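Local coordinates for protein LbaCas13a (C2c2) (Lachnospiraceae bacterium, PDB 5W1I) that probably acts as a CRISPR RNA-guided ribonuclease that binds its guide RNA and cleaves single-stranded RNA, at residues K1307-I1312 and A1320-C1325. Residues are numbered along the deposited sequence; the frame is centred on the assembly and turned at random.
Sequences KKMIGI and AKEKEC. With nucleotides of chain A.
Lys1308 and Lys1323 form an antiparallel hydrogen-bonded pair, Lys1308 N reaching Lys1323 O at 2.8 Å and Lys1323 N returning to Lys1308 O at 2.9 Å. The two strand segments run antiparallel but at 137°, well off a straight antiparallel line. Ile1310 and Lys1321 form the next such pair: Ile1310 N donates to Lys1321 O at 2.8 Å, but the return bond is weak. On the face of Lys1308, Ile1310 and Lys1323, the two lysine chains lie side by side and point the same way, CE of Lys1308 packing on CD of Lys1323. The side chain of Ile1310 crosses that of Lys1323 obliquely, CD1 of Ile1310 lying 3.5 Å from CD of Lys1323. One water bridges the two ammonium groups, accepting from both, and Lys1308 NZ also forms salt bridges with Glu1238 and Asp1271. These strands, 1297-1310 and 1321-1330, make a beta hairpin at the border of an antiparallel sheet. Its outer strand meets RNA: Lys1323 NZ donates to O5' of adenosine A1 of chain A at 2.6 Å, and CB of Glu1324 touches the base. Extended beyond CG, Lys1308 runs past CB of Cys1325; an alanine here would probably leave Glu1238 and Asp1271 without their shared cation and uncover one flank of Lys1323. On the other face, Met1309, bent at chi2 (-54°) and chi3 (-68°), brings CE within 3.7 Å of Ala1320 CB and lays SD against the Glu1322 methylenes. The Glu1322 and Lys1307 side chains cross at about a right angle, the carboxylate lying against the Lys1307 methylenes, although Glu1322 OE1 stays 5.1 Å from Lys1307 NZ.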
loop_
_atom_site.group_PDB
_atom_site.type_symbol
_atom_site.label_atom_id
_atom_site.label_comp_id
_atom_site.label_asym_id
_atom_site.label_seq_id
_atom_site.Cartn_x
_atom_site.Cartn_y
_atom_site.Cartn_z
ATOM N N LYS B 1307 11.240 21.167 -13.789
ATOM C CA LYS B 1307 11.967 20.873 -15.016
ATOM C C LYS B 1307 12.324 19.394 -15.073
ATOM O O LYS B 1307 12.561 18.755 -14.045
ATOM C CB LYS B 1307 13.249 21.711 -15.134
ATOM C CG LYS B 1307 13.025 23.201 -15.334
ATOM C CD LYS B 1307 12.335 23.479 -16.660
ATOM C CE LYS B 1307 12.182 24.974 -16.901
ATOM N NZ LYS B 1307 11.455 25.643 -15.790
ATOM N N LYS B 1308 12.360 18.860 -16.293
ATOM C CA LYS B 1308 12.788 17.490 -16.534
ATOM C C LYS B 1308 13.476 17.429 -17.889
ATOM O O LYS B 1308 13.212 18.250 -18.772
ATOM C CB LYS B 1308 11.616 16.500 -16.503
ATOM C CG LYS B 1308 10.674 16.629 -17.692
ATOM C CD LYS B 1308 9.579 15.574 -17.670
ATOM C CE LYS B 1308 8.500 15.895 -18.693
ATOM N NZ LYS B 1308 7.532 14.777 -18.862
ATOM N N MET B 1309 14.362 16.452 -18.044
ATOM C CA MET B 1309 15.084 16.248 -19.289
ATOM C C MET B 1309 14.396 15.180 -20.131
ATOM O O MET B 1309 13.819 14.224 -19.607
ATOM C CB MET B 1309 16.537 15.846 -19.019
ATOM C CG MET B 1309 17.348 16.903 -18.279
ATOM S SD MET B 1309 17.311 18.514 -19.091
ATOM C CE MET B 1309 18.235 18.162 -20.584
ATOM N N ILE B 1310 14.464 15.354 -21.448
ATOM C CA ILE B 1310 13.933 14.391 -22.407
ATOM C C ILE B 1310 15.114 13.797 -23.157
ATOM O O ILE B 1310 15.713 14.457 -24.016
ATOM C CB ILE B 1310 12.924 15.026 -23.373
ATOM C CG1 ILE B 1310 11.721 15.579 -22.610
ATOM C CG2 ILE B 1310 12.475 14.012 -24.418
ATOM C CD1 ILE B 1310 10.572 15.971 -23.508
ATOM N N GLY B 1311 15.457 12.556 -22.830
ATOM C CA GLY B 1311 16.592 11.897 -23.434
ATOM C C GLY B 1311 17.870 12.114 -22.644
ATOM O O GLY B 1311 17.961 12.959 -21.751
ATOM N N ILE B 1312 18.876 11.318 -22.986
ATOM C CA ILE B 1312 20.185 11.373 -22.349
ATOM C C ILE B 1312 21.207 11.756 -23.409
ATOM O O ILE B 1312 21.118 11.305 -24.557
ATOM C CB ILE B 1312 20.552 10.029 -21.684
ATOM C CG1 ILE B 1312 19.443 9.592 -20.722
ATOM C CG2 ILE B 1312 21.872 10.141 -20.937
ATOM C CD1 ILE B 1312 19.209 10.552 -19.576
ATOM N N ALA B 1320 19.596 15.791 -25.377
ATOM C CA ALA B 1320 18.774 16.001 -24.189
ATOM C C ALA B 1320 18.263 17.435 -24.129
ATOM O O ALA B 1320 19.050 18.383 -24.041
ATOM C CB ALA B 1320 19.573 15.668 -22.931
ATOM N N LYS B 1321 16.942 17.584 -24.177
ATOM C CA LYS B 1321 16.277 18.875 -24.080
ATOM C C LYS B 1321 15.475 18.956 -22.786
ATOM O O LYS B 1321 15.055 17.937 -22.228
ATOM C CB LYS B 1321 15.359 19.113 -25.282
ATOM C CG LYS B 1321 16.088 19.109 -26.617
ATOM C CD LYS B 1321 17.237 20.107 -26.616
ATOM C CE LYS B 1321 18.114 19.951 -27.849
ATOM N NZ LYS B 1321 17.366 20.213 -29.109
ATOM N N GLU B 1322 15.263 20.181 -22.316
ATOM C CA GLU B 1322 14.563 20.436 -21.067
ATOM C C GLU B 1322 13.102 20.782 -21.333
ATOM O O GLU B 1322 12.758 21.359 -22.367
ATOM C CB GLU B 1322 15.239 21.572 -20.293
ATOM C CG GLU B 1322 14.939 21.581 -18.804
ATOM C CD GLU B 1322 15.649 22.704 -18.073
ATOM O OE1 GLU B 1322 15.450 23.880 -18.446
ATOM O OE2 GLU B 1322 16.407 22.410 -17.124
ATOM N N LYS B 1323 12.244 20.431 -20.378
ATOM C CA LYS B 1323 10.806 20.599 -20.522
ATOM C C LYS B 1323 10.198 20.747 -19.134
ATOM O O LYS B 1323 10.766 20.280 -18.144
ATOM C CB LYS B 1323 10.193 19.409 -21.283
ATOM C CG LYS B 1323 8.710 19.159 -21.040
ATOM C CD LYS B 1323 8.194 17.964 -21.822
ATOM C CE LYS B 1323 6.753 18.176 -22.264
ATOM N NZ LYS B 1323 6.137 16.922 -22.784
ATOM N N GLU B 1324 9.051 21.426 -19.066
ATOM C CA GLU B 1324 8.345 21.569 -17.802
ATOM C C GLU B 1324 7.997 20.201 -17.224
ATOM O O GLU B 1324 7.764 19.232 -17.952
ATOM C CB GLU B 1324 7.066 22.389 -17.987
ATOM C CG GLU B 1324 7.283 23.776 -18.570
ATOM C CD GLU B 1324 6.961 23.834 -20.051
ATOM O OE1 GLU B 1324 7.239 22.844 -20.762
ATOM O OE2 GLU B 1324 6.428 24.869 -20.504
ATOM N N CYS B 1325 7.962 20.132 -15.897
ATOM C CA CYS B 1325 7.694 18.890 -15.191
ATOM C C CYS B 1325 6.810 19.180 -13.990
ATOM O O CYS B 1325 6.838 20.278 -13.431
ATOM C CB CYS B 1325 8.995 18.211 -14.735
ATOM S SG CYS B 1325 8.773 16.636 -13.872
ATOM O "O5'" A A 1 3.591 16.957 -22.645
ATOM C "C5'" A A 1 2.728 16.984 -21.519
ATOM C "C4'" A A 1 3.492 16.788 -20.233
ATOM O "O4'" A A 1 4.470 17.849 -20.080
ATOM C "C3'" A A 1 2.670 16.853 -18.956
ATOM O "O3'" A A 1 2.009 15.634 -18.661
ATOM C "C2'" A A 1 3.707 17.251 -17.915
ATOM O "O2'" A A 1 4.496 16.130 -17.545
ATOM C "C1'" A A 1 4.584 18.209 -18.721
ATOM N N9 A A 1 4.157 19.615 -18.583
ATOM C C8 A A 1 3.704 20.435 -19.588
ATOM N N7 A A 1 3.397 21.644 -19.190
ATOM C C5 A A 1 3.667 21.624 -17.830
ATOM C C6 A A 1 3.550 22.608 -16.833
ATOM N N6 A A 1 3.112 23.847 -17.063
ATOM N N1 A A 1 3.901 22.269 -15.573
ATOM C C2 A A 1 4.339 21.025 -15.344
ATOM N N3 A A 1 4.496 20.014 -16.198
ATOM C C4 A A 1 4.138 20.382 -17.441
HETATM O O HOH W 1 6.513 14.735 -21.414
#